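Local structure of protein-l-isoaspartate o-methyltransferase (Thermotoga maritima, 1DL5) at residues L287-S292 / S311-S316. The protein catalyses transfer of a methyl group from S-adenosylmethionine to isoaspartyl residues of damaged proteins, a step in their repair. Residues are numbered along the deposited sequence; the frame is centred on the assembly and turned at random.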
loop_
_atom_site.group_PDB
_atom_site.type_symbol
_atom_site.label_atom_id
_atom_site.label_comp_id
_atom_site.label_asym_id
_atom_site.label_seq_id
_atom_site.Cartn_x
_atom_site.Cartn_y
_atom_site.Cartn_z
ATOM N N LEU A 287 7.148 8.932 11.366
ATOM C CA LEU A 287 8.316 9.685 11.814
ATOM C C LEU A 287 8.054 11.199 11.808
ATOM O O LEU A 287 8.441 11.911 12.738
ATOM C CB LEU A 287 9.520 9.351 10.920
ATOM C CG LEU A 287 10.862 9.994 11.280
ATOM C CD1 LEU A 287 11.254 9.604 12.700
ATOM C CD2 LEU A 287 11.929 9.536 10.288
ATOM N N THR A 288 7.406 11.688 10.756
ATOM C CA THR A 288 7.084 13.108 10.638
ATOM C C THR A 288 6.103 13.511 11.740
ATOM O O THR A 288 6.270 14.540 12.402
ATOM C CB THR A 288 6.454 13.417 9.261
ATOM O OG1 THR A 288 7.395 13.105 8.226
ATOM C CG2 THR A 288 6.065 14.887 9.160
ATOM N N GLN A 289 5.076 12.692 11.932
ATOM C CA GLN A 289 4.072 12.960 12.955
ATOM C C GLN A 289 4.723 12.969 14.332
ATOM O O GLN A 289 4.428 13.822 15.171
ATOM C CB GLN A 289 2.986 11.884 12.910
ATOM C CG GLN A 289 2.140 11.904 11.652
ATOM C CD GLN A 289 1.537 10.548 11.340
ATOM O OE1 GLN A 289 1.398 9.694 12.223
ATOM N NE2 GLN A 289 1.169 10.344 10.080
ATOM N N TRP A 290 5.606 12.005 14.558
ATOM C CA TRP A 290 6.303 11.882 15.830
ATOM C C TRP A 290 7.174 13.115 16.068
ATOM O O TRP A 290 7.215 13.657 17.176
ATOM C CB TRP A 290 7.146 10.612 15.817
ATOM C CG TRP A 290 7.896 10.351 17.077
ATOM C CD1 TRP A 290 7.395 10.334 18.347
ATOM C CD2 TRP A 290 9.276 10.003 17.183
ATOM N NE1 TRP A 290 8.382 9.988 19.240
ATOM C CE2 TRP A 290 9.547 9.779 18.550
ATOM C CE3 TRP A 290 10.313 9.852 16.252
ATOM C CZ2 TRP A 290 10.812 9.413 19.009
ATOM C CZ3 TRP A 290 11.569 9.487 16.709
ATOM C CH2 TRP A 290 11.808 9.271 18.077
ATOM N N GLU A 291 7.864 13.559 15.022
ATOM C CA GLU A 291 8.706 14.744 15.123
ATOM C C GLU A 291 7.842 15.953 15.477
ATOM O O GLU A 291 8.217 16.768 16.324
ATOM C CB GLU A 291 9.436 14.992 13.797
ATOM C CG GLU A 291 9.989 16.410 13.637
ATOM C CD GLU A 291 10.768 16.602 12.342
ATOM O OE1 GLU A 291 10.284 16.164 11.277
ATOM O OE2 GLU A 291 11.863 17.202 12.391
ATOM N N SER A 292 6.683 16.060 14.838
ATOM C CA SER A 292 5.784 17.180 15.089
ATOM C C SER A 292 5.267 17.134 16.519
ATOM O O SER A 292 4.843 18.152 17.067
ATOM C CB SER A 292 4.601 17.154 14.117
ATOM O OG SER A 292 3.672 16.140 14.460
ATOM N N SER A 311 -1.328 3.294 10.360
ATOM C CA SER A 311 -1.545 4.000 11.619
ATOM C C SER A 311 -0.950 5.399 11.662
ATOM O O SER A 311 -0.107 5.756 10.842
ATOM C CB SER A 311 -0.962 3.170 12.766
ATOM O OG SER A 311 -1.544 1.880 12.790
ATOM N N HIS A 312 -1.412 6.205 12.611
ATOM C CA HIS A 312 -0.865 7.541 12.767
ATOM C C HIS A 312 -0.856 8.013 14.214
ATOM O O HIS A 312 -1.492 7.409 15.088
ATOM C CB HIS A 312 -1.554 8.576 11.837
ATOM C CG HIS A 312 -3.031 8.742 12.036
ATOM N ND1 HIS A 312 -3.964 7.956 11.395
ATOM C CD2 HIS A 312 -3.736 9.667 12.732
ATOM C CE1 HIS A 312 -5.179 8.391 11.682
ATOM N NE2 HIS A 312 -5.069 9.429 12.491
ATOM N N ILE A 313 -0.092 9.073 14.454
ATOM C CA ILE A 313 0.072 9.667 15.775
ATOM C C ILE A 313 -0.494 11.085 15.802
ATOM O O ILE A 313 -0.420 11.805 14.808
ATOM C CB ILE A 313 1.577 9.765 16.136
ATOM C CG1 ILE A 313 2.205 8.371 16.152
ATOM C CG2 ILE A 313 1.757 10.459 17.476
ATOM C CD1 ILE A 313 3.723 8.394 16.211
ATOM N N SER A 314 -1.070 11.474 16.937
ATOM C CA SER A 314 -1.586 12.832 17.107
ATOM C C SER A 314 -1.261 13.285 18.528
ATOM O O SER A 314 -1.002 12.460 19.410
ATOM C CB SER A 314 -3.100 12.907 16.837
ATOM O OG SER A 314 -3.872 12.284 17.847
ATOM N N CYS A 315 -1.245 14.597 18.744
ATOM C CA CYS A 315 -0.934 15.155 20.054
ATOM C C CYS A 315 -1.521 16.559 20.198
ATOM O O CYS A 315 -0.841 17.478 20.648
ATOM C CB CYS A 315 0.585 15.209 20.247
ATOM S SG CYS A 315 1.470 16.156 18.959
ATOM N N SER A 316 -2.786 16.713 19.826
ATOM C CA SER A 316 -3.459 18.006 19.898
ATOM C C SER A 316 -3.616 18.565 21.311
ATOM O O SER A 316 -3.746 19.779 21.490
ATOM C CB SER A 316 -4.835 17.913 19.233
ATOM O OG SER A 316 -5.641 16.935 19.867
HETATM O O HOH W 1 0.336 7.830 8.911
#
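The amide of Gln289 and the imidazole of His312 are the flat groups here, their planes 88° apart; the amide meets His312 at CB, 3.2 Å from Gln289 OE1, while the ring leads away to stack on His304 and meet Tyr194 edge-to-face. The indole of Trp290 has Leu287 CD1 in plane at its edge, meets Tyr295 edge-to-face and Phe240 of helix 237-248, and bonds through NE1 to Arg296 O; with CG anti to the backbone N (chi1 -179°), it is the methylene CB of Trp290, not the ring, that touches Ile313 CD1, at 4.1 Å. Gln289 reaches across with its chain extended beyond CG. Its OE1 accepts from Ile313 N at 2.8 Å, nearly straight at the hydrogen (162°), although the donor sits above the carbonyl plane. NE2 donates to a water 2.9 Å away, which in turn donates to Ser311 O, so both ends of the amide are engaged, restraining its rotation. Segment 287-292, ending helix 281-292, runs almost parallel to strand 312-314 (axes 7.7 Å apart), an outermost strand of the mixed sheet that also holds the parallel strands of the Rossmann-like methyltransferase fold. Beyond Ile313, Cys315 SG comes within 4.4 Å of Ser292 O and forms a disulfide with Cys293, tying the chain's end covalently to the residue following the helix.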